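Local coordinates for protein membrane-bound lytic murein transglycosylase (PDB 2PNW) that probably cleaves the glycan strands of bacterial peptidoglycan as a membrane-bound lytic transglycosylase with MltA-type domains, at residues Val108-Asp113 with Leu194-Gly199; Lys27-Met32 with Gln77-Asn82; Pro125-Ile130 with Tyr143-Ala148. All blocks are in the same frame, centred on the assembly; numbering follows the deposited sequence. Where two conformers were deposited one is given.

Contact 1: Val108-Asp113 with Leu194-Gly199; sequences VSATPD and LVFPDG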
# COMPACT_ATOMS: atom_id res chain seq x y z
N VAL A 108 -4.21 11.68 18.47
CA VAL A 108 -5.42 12.43 18.16
C VAL A 108 -6.22 12.78 19.39
O VAL A 108 -5.91 12.30 20.49
CB VAL A 108 -6.33 11.64 17.16
CG1 VAL A 108 -5.57 11.34 15.86
CG2 VAL A 108 -6.84 10.33 17.80
N SER A 109 -7.24 13.61 19.19
CA SER A 109 -8.23 13.91 20.19
C SER A 109 -9.63 13.82 19.59
O SER A 109 -9.85 14.06 18.38
CB SER A 109 -8.01 15.32 20.77
OG SER A 109 -9.03 15.63 21.70
N ALA A 110 -10.59 13.49 20.44
CA ALA A 110 -11.99 13.47 20.03
C ALA A 110 -12.58 14.88 19.99
O ALA A 110 -13.64 15.11 19.43
CB ALA A 110 -12.81 12.57 20.98
N THR A 111 -11.86 15.83 20.60
CA THR A 111 -12.34 17.20 20.71
C THR A 111 -11.33 18.19 20.13
O THR A 111 -10.14 18.18 20.47
CB THR A 111 -12.63 17.59 22.18
OG1 THR A 111 -11.44 17.44 22.95
CG2 THR A 111 -13.75 16.72 22.77
N PRO A 112 -11.81 19.07 19.23
CA PRO A 112 -10.88 20.03 18.63
C PRO A 112 -10.56 21.22 19.53
O PRO A 112 -11.42 21.69 20.28
CB PRO A 112 -11.65 20.53 17.41
CG PRO A 112 -13.08 20.46 17.86
CD PRO A 112 -13.18 19.24 18.73
N ASP A 113 -9.32 21.71 19.45
CA ASP A 113 -8.96 22.98 20.07
C ASP A 113 -7.76 23.54 19.33
O ASP A 113 -7.44 23.10 18.21
CB ASP A 113 -8.73 22.86 21.59
CG ASP A 113 -7.59 21.91 21.97
OD1 ASP A 113 -6.64 21.70 21.21
OD2 ASP A 113 -7.64 21.39 23.11
N LEU A 194 -4.85 5.27 15.48
CA LEU A 194 -5.10 6.53 16.18
C LEU A 194 -5.07 6.28 17.69
O LEU A 194 -5.75 5.36 18.18
CB LEU A 194 -6.46 7.11 15.77
CG LEU A 194 -6.76 7.30 14.27
CD1 LEU A 194 -8.08 8.02 14.12
CD2 LEU A 194 -5.60 8.11 13.62
N VAL A 195 -4.28 7.07 18.42
CA VAL A 195 -4.18 6.92 19.88
C VAL A 195 -4.69 8.19 20.54
O VAL A 195 -4.19 9.30 20.27
CB VAL A 195 -2.73 6.66 20.35
CG1 VAL A 195 -2.71 6.22 21.83
CG2 VAL A 195 -2.09 5.58 19.52
N PHE A 196 -5.70 8.03 21.40
CA PHE A 196 -6.36 9.18 22.03
C PHE A 196 -5.72 9.45 23.41
O PHE A 196 -4.99 8.60 23.92
CB PHE A 196 -7.85 8.87 22.19
CG PHE A 196 -8.62 8.86 20.89
CD1 PHE A 196 -9.45 9.93 20.57
CD2 PHE A 196 -8.55 7.78 20.03
CE1 PHE A 196 -10.19 9.94 19.37
CE2 PHE A 196 -9.28 7.77 18.82
CZ PHE A 196 -10.11 8.85 18.50
N PRO A 197 -5.99 10.61 24.02
CA PRO A 197 -5.34 10.99 25.28
C PRO A 197 -5.73 10.08 26.46
O PRO A 197 -4.99 10.01 27.45
CB PRO A 197 -5.83 12.43 25.51
CG PRO A 197 -6.24 12.91 24.16
CD PRO A 197 -6.90 11.68 23.57
N ASP A 198 -6.84 9.37 26.34
CA ASP A 198 -7.24 8.40 27.38
C ASP A 198 -6.74 6.97 27.10
O ASP A 198 -7.14 6.01 27.77
CB ASP A 198 -8.77 8.43 27.57
CG ASP A 198 -9.53 8.08 26.31
OD1 ASP A 198 -8.91 7.71 25.30
OD2 ASP A 198 -10.77 8.14 26.33
N GLY A 199 -5.89 6.83 26.08
CA GLY A 199 -5.34 5.53 25.71
C GLY A 199 -6.14 4.72 24.71
O GLY A 199 -5.69 3.66 24.29
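Val108 meets Phe196 through its CG2 methyl, which sits over the middle of the phenyl ring in a CH-pi contact, 3.5 Å from the ring centroid and only 5° off the normal. All six ring carbons are therefore about equally far from Val108 CG2. The same methyl touches Leu194 CB at 3.8 Å, while Val108 CG1 turns to Leu194 CD2 at 3.9 Å, so CG2 touches both neighbours and CG1 Leu194 alone. CG1, anti to the carbonyl carbon of Val108 (chi1 -59°), is the branch beside Leu194 CD2; CG2, between N and the carbonyl carbon, is the one over the ring. Near the plane of the Phe196 ring, at its edge, the backbone N of Ala110 lies 3.7 Å from CE1, and the Ala110 methyl also comes up to CE1. The backbones here are the ends of two parallel strands, 96-109 and 191-195, in the region assigned to the MltA-specific insert domain. Their last link here is Val108 N to Val195 O, 3.0 Å and nearly straight at 166°, with the donor tilted from the carbonyl plane; one step back, Val195 pairs with Leu106. Beyond it the chains separate: Val108 O takes a CA-H...O contact from Phe196 CA at 3.5 Å and lies 3.3 Å from Pro197 CD. Pro197 belongs to a type I turn, Phe196 to Gly199, closed by Gly199 N on Phe196 O. Strand 173-177 pairs with Ser109 through the backbone of Trp176, and its Ala175 packs on both Val108 and Phe196.

Contact 2: Lys27-Met32 with Gln77-Asn82; sequences KLFPAM and QFFETN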
# COMPACT_ATOMS: atom_id res chain seq x y z
N LYS A 27 4.23 -17.64 7.96
CA LYS A 27 3.20 -16.60 8.19
C LYS A 27 2.29 -16.37 6.98
O LYS A 27 1.24 -15.72 7.10
CB LYS A 27 3.83 -15.28 8.58
CG LYS A 27 4.45 -15.26 9.97
CD LYS A 27 4.97 -13.87 10.31
CE LYS A 27 5.66 -13.91 11.68
NZ LYS A 27 6.02 -12.55 12.13
N LEU A 28 2.68 -16.89 5.82
CA LEU A 28 1.86 -16.73 4.62
C LEU A 28 0.65 -17.62 4.63
O LEU A 28 -0.28 -17.38 3.88
CB LEU A 28 2.67 -17.03 3.35
CG LEU A 28 3.92 -16.18 3.11
CD1 LEU A 28 4.31 -16.34 1.66
CD2 LEU A 28 3.73 -14.69 3.45
N PHE A 29 0.65 -18.67 5.47
CA PHE A 29 -0.46 -19.61 5.46
C PHE A 29 -1.74 -19.04 6.09
O PHE A 29 -2.82 -19.09 5.45
CB PHE A 29 -0.00 -20.97 6.01
CG PHE A 29 0.88 -21.69 5.03
CD1 PHE A 29 2.22 -21.35 4.90
CD2 PHE A 29 0.34 -22.66 4.19
CE1 PHE A 29 3.03 -21.99 3.98
CE2 PHE A 29 1.15 -23.31 3.25
CZ PHE A 29 2.50 -22.97 3.15
N PRO A 30 -1.63 -18.43 7.30
CA PRO A 30 -2.82 -17.70 7.75
C PRO A 30 -3.25 -16.57 6.80
O PRO A 30 -4.43 -16.30 6.69
CB PRO A 30 -2.39 -17.09 9.09
CG PRO A 30 -1.27 -17.95 9.57
CD PRO A 30 -0.55 -18.38 8.30
N ALA A 31 -2.30 -15.88 6.18
CA ALA A 31 -2.65 -14.79 5.26
C ALA A 31 -3.40 -15.37 4.05
O ALA A 31 -4.41 -14.79 3.62
CB ALA A 31 -1.40 -14.03 4.81
N MET A 32 -2.92 -16.49 3.51
CA MET A 32 -3.62 -17.15 2.39
C MET A 32 -5.04 -17.59 2.81
O MET A 32 -6.00 -17.49 2.03
CB MET A 32 -2.81 -18.37 1.88
CG MET A 32 -1.58 -18.01 0.97
SD MET A 32 -0.84 -19.46 0.07
CE MET A 32 -0.18 -20.28 1.54
N GLN A 77 8.13 -26.40 0.88
CA GLN A 77 7.77 -27.54 0.03
C GLN A 77 6.39 -27.37 -0.56
O GLN A 77 6.14 -27.75 -1.70
CB GLN A 77 7.86 -28.87 0.80
CG GLN A 77 7.58 -30.10 -0.09
CD GLN A 77 8.63 -30.30 -1.18
OE1 GLN A 77 9.82 -30.44 -0.89
NE2 GLN A 77 8.20 -30.32 -2.43
N PHE A 78 5.47 -26.81 0.22
CA PHE A 78 4.16 -26.50 -0.32
C PHE A 78 4.27 -25.72 -1.63
O PHE A 78 3.62 -26.07 -2.64
CB PHE A 78 3.34 -25.67 0.68
CG PHE A 78 2.07 -25.15 0.07
CD1 PHE A 78 0.98 -26.00 -0.11
CD2 PHE A 78 1.97 -23.81 -0.36
CE1 PHE A 78 -0.21 -25.54 -0.73
CE2 PHE A 78 0.81 -23.35 -0.97
CZ PHE A 78 -0.29 -24.21 -1.15
N PHE A 79 5.06 -24.65 -1.63
CA PHE A 79 5.20 -23.80 -2.82
C PHE A 79 5.92 -24.50 -3.96
O PHE A 79 5.53 -24.36 -5.13
CB PHE A 79 5.86 -22.45 -2.48
CG PHE A 79 4.99 -21.57 -1.62
CD1 PHE A 79 3.89 -20.89 -2.18
CD2 PHE A 79 5.21 -21.48 -0.25
CE1 PHE A 79 3.05 -20.11 -1.38
CE2 PHE A 79 4.36 -20.70 0.55
CZ PHE A 79 3.28 -20.02 -0.01
N GLU A 80 6.97 -25.25 -3.63
CA GLU A 80 7.71 -26.04 -4.63
C GLU A 80 6.85 -27.05 -5.36
O GLU A 80 7.01 -27.24 -6.55
CB GLU A 80 8.92 -26.74 -4.00
CG GLU A 80 9.87 -25.75 -3.35
CD GLU A 80 11.22 -26.33 -3.02
OE1 GLU A 80 11.69 -27.21 -3.79
OE2 GLU A 80 11.82 -25.89 -2.00
N THR A 81 5.91 -27.67 -4.65
CA THR A 81 4.99 -28.65 -5.20
C THR A 81 3.87 -28.00 -6.04
O THR A 81 3.48 -28.53 -7.08
CB THR A 81 4.36 -29.51 -4.07
OG1 THR A 81 5.39 -30.26 -3.43
CG2 THR A 81 3.30 -30.49 -4.60
N ASN A 82 3.39 -26.84 -5.58
CA ASN A 82 2.11 -26.31 -6.06
C ASN A 82 2.18 -25.01 -6.86
O ASN A 82 1.15 -24.49 -7.33
CB ASN A 82 1.15 -26.17 -4.87
CG ASN A 82 0.78 -27.51 -4.28
OD1 ASN A 82 0.28 -28.39 -4.98
ND2 ASN A 82 1.05 -27.69 -2.98
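Phe29 reaches Phe78 and Phe79 with the far half of its ring, although its CB is not aimed at helix 77-82. From CB, chi1 of -73° sets CG anti to the carbonyl carbon, beside the backbone N, and the ring then extends toward the other helix. On one branch, CE1 meets Phe79 CE2 at 3.9 Å, the two side chains approaching tip to tip with their planes oblique. On the other, CE2 stands over one face of Phe78, offset toward the rim, and lies 3.8 Å from Phe78 CG. The outermost atom, CZ, is 3.6 Å from Phe78 CD2 and also reaches Phe78 CB, which lies in the plane of the Phe29 ring at its edge. The pair is an offset edge-to-face arrangement, centroids 5.2 Å apart and planes at 70°, with the edge of Phe29 toward the face of Phe78. The three rings form an aromatic cluster bridging helices 28-39 and 72-82; the axes of 28-32 and 77-82 are 13.5 Å apart at closest and their N-to-C directions differ by 58°, so long side chains, not close backbones, make this contact. Within 77-82, Phe78 CD2 sits over the centre of the Phe79 ring. Met32 packs against the cluster: its chain bends at chi3, and CE lies over one face of Phe29 of its own helix, offset toward the rim, and 3.8 Å from Phe79 CZ, with SD in an oblique Met-aromatic contact with Phe79. Leu28 CD1 touches Phe79 CZ more loosely. Leu28 and Phe79 also pack on Leu319 of strand 316-324, while Leu60 and Ala64 of helix 54-66 cover Phe78.

Contact 3: Pro125-Ile130 with Tyr143-Ala148; sequences PELVDI and YAFGKA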
# COMPACT_ATOMS: atom_id res chain seq x y z
N PRO A 125 -20.82 12.04 1.82
CA PRO A 125 -21.82 11.30 1.04
C PRO A 125 -21.90 11.77 -0.43
O PRO A 125 -22.45 11.06 -1.28
CB PRO A 125 -23.14 11.60 1.79
CG PRO A 125 -22.88 12.95 2.45
CD PRO A 125 -21.43 12.92 2.85
N GLU A 126 -21.37 12.97 -0.72
CA GLU A 126 -21.41 13.51 -2.08
C GLU A 126 -20.20 13.07 -2.90
O GLU A 126 -20.09 13.42 -4.06
CB GLU A 126 -21.57 15.05 -2.10
CG GLU A 126 -20.31 15.85 -1.68
CD GLU A 126 -20.13 16.04 -0.15
OE1 GLU A 126 -20.83 15.38 0.67
OE2 GLU A 126 -19.26 16.87 0.23
N LEU A 127 -19.28 12.33 -2.28
CA LEU A 127 -18.09 11.86 -2.99
C LEU A 127 -18.45 10.51 -3.61
O LEU A 127 -18.36 9.45 -2.97
CB LEU A 127 -16.88 11.72 -2.07
CG LEU A 127 -15.56 11.30 -2.76
CD1 LEU A 127 -15.04 12.41 -3.71
CD2 LEU A 127 -14.53 11.03 -1.66
N VAL A 128 -18.89 10.57 -4.86
CA VAL A 128 -19.42 9.38 -5.55
C VAL A 128 -18.36 8.72 -6.42
O VAL A 128 -17.47 9.39 -6.96
CB VAL A 128 -20.68 9.73 -6.37
CG1 VAL A 128 -21.79 10.20 -5.44
CG2 VAL A 128 -20.34 10.82 -7.49
N ASP A 129 -18.44 7.40 -6.53
CA ASP A 129 -17.71 6.65 -7.55
C ASP A 129 -18.17 7.06 -8.94
O ASP A 129 -19.38 7.32 -9.18
CB ASP A 129 -17.87 5.14 -7.35
CG ASP A 129 -17.53 4.72 -5.94
OD1 ASP A 129 -16.37 4.41 -5.67
OD2 ASP A 129 -18.42 4.81 -5.07
N ILE A 130 -17.21 7.06 -9.86
CA ILE A 130 -17.50 7.44 -11.25
C ILE A 130 -17.36 6.24 -12.18
O ILE A 130 -16.37 5.53 -12.14
CB ILE A 130 -16.53 8.55 -11.74
CG1 ILE A 130 -16.62 9.79 -10.85
CG2 ILE A 130 -16.77 8.91 -13.26
CD1 ILE A 130 -17.95 10.58 -10.96
N TYR A 143 -10.39 9.84 -13.61
CA TYR A 143 -10.92 10.12 -12.26
C TYR A 143 -11.90 9.01 -11.83
O TYR A 143 -12.85 8.70 -12.57
CB TYR A 143 -11.65 11.47 -12.23
CG TYR A 143 -10.73 12.61 -11.83
CD1 TYR A 143 -9.59 12.89 -12.59
CD2 TYR A 143 -10.98 13.38 -10.69
CE1 TYR A 143 -8.71 13.93 -12.22
CE2 TYR A 143 -10.10 14.44 -10.32
CZ TYR A 143 -8.98 14.70 -11.11
OH TYR A 143 -8.11 15.74 -10.77
N ALA A 144 -11.67 8.44 -10.66
CA ALA A 144 -12.54 7.40 -10.08
C ALA A 144 -13.60 7.96 -9.13
O ALA A 144 -14.55 7.26 -8.75
CB ALA A 144 -11.65 6.36 -9.38
N PHE A 145 -13.46 9.25 -8.75
CA PHE A 145 -14.39 9.89 -7.82
C PHE A 145 -14.76 11.28 -8.29
O PHE A 145 -13.99 11.95 -8.98
CB PHE A 145 -13.82 10.00 -6.40
CG PHE A 145 -13.43 8.68 -5.81
CD1 PHE A 145 -14.35 7.94 -5.07
CD2 PHE A 145 -12.15 8.17 -6.00
CE1 PHE A 145 -13.98 6.70 -4.50
CE2 PHE A 145 -11.78 6.93 -5.45
CZ PHE A 145 -12.70 6.21 -4.70
N GLY A 146 -15.95 11.72 -7.92
CA GLY A 146 -16.39 13.07 -8.24
C GLY A 146 -17.36 13.57 -7.19
O GLY A 146 -17.72 12.83 -6.27
N LYS A 147 -17.78 14.82 -7.32
CA LYS A 147 -18.70 15.44 -6.39
C LYS A 147 -20.12 15.45 -6.99
O LYS A 147 -20.32 15.99 -8.08
CB LYS A 147 -18.24 16.86 -6.07
CG LYS A 147 -19.19 17.68 -5.24
CD LYS A 147 -18.58 19.03 -4.94
CE LYS A 147 -19.65 20.09 -4.71
NZ LYS A 147 -20.08 20.10 -3.31
N ALA A 148 -21.08 14.83 -6.30
CA ALA A 148 -22.47 14.84 -6.76
C ALA A 148 -23.11 16.12 -6.26
O ALA A 148 -23.09 16.40 -5.08
CB ALA A 148 -23.24 13.59 -6.22
O HOH W 1 -18.44 19.13 -1.09
O HOH W 2 -14.42 4.73 -7.56
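Val128 and Gly146 face each other as an antiparallel hydrogen-bonded pair at the tight centre of this contact: Val128 N to Gly146 O and Gly146 N to Val128 O are both 2.9 Å and run nearly along the C=O axes. Ala148 N to Glu126 O and Ile130 N to Ala144 O extend the pairing, the latter donor standing well above the carbonyl plane. Ile130 CG1 lies 3.5 Å from Phe145 C, and its CD1 lies against the backbone of Gly146, on the side where a CB would crowd it. Val128 CG1 meets Ala148 CB on this same face. On the other face Leu127 CD1 packs at 3.8 Å against Phe145 CB, and Ala208 of strand 201-209 touches both residues.

Toward its two ends the contact is looser and bridged by water. One water accepts from Lys147 NZ and donates to Glu126 OE2, joining charges 4.9 Å apart, while Glu126 OE1 forms a salt bridge with Arg170. A second water donates to Asp129 OD1 and Ala144 O, and lies over one face of the Phe145 ring, offset toward the rim. Asp129 runs beside that ring, OD1 3.5 Å from Phe145 CE1; its OD2 forms a salt bridge with Arg123. Strand 152-154 follows 145-149 on the far side from 127-129, making the three-stranded antiparallel meander of this part of the MltA-specific insert.

Overall arrangement
From the N terminus, contact 2 comes first: helix 28-39 is joined by helix 72-82, closing a largely helical loop beside strand 316-324 of the 3D domain region. The chain then enters the MltA-specific insert range, where contact 1 opens at the end of strand 96-109. Before it closes at strand 191-195, the short excursion of contact 3 has begun and ended, so contact 3 lies wholly within contact 1 in sequence, and no two contacts cross. None touch in space: contacts 1 and 3 come within about 17 Å at their nearest atoms, whereas contacts 2 and 3, centres 39 Å apart, lie on opposite sides of the chain's centre.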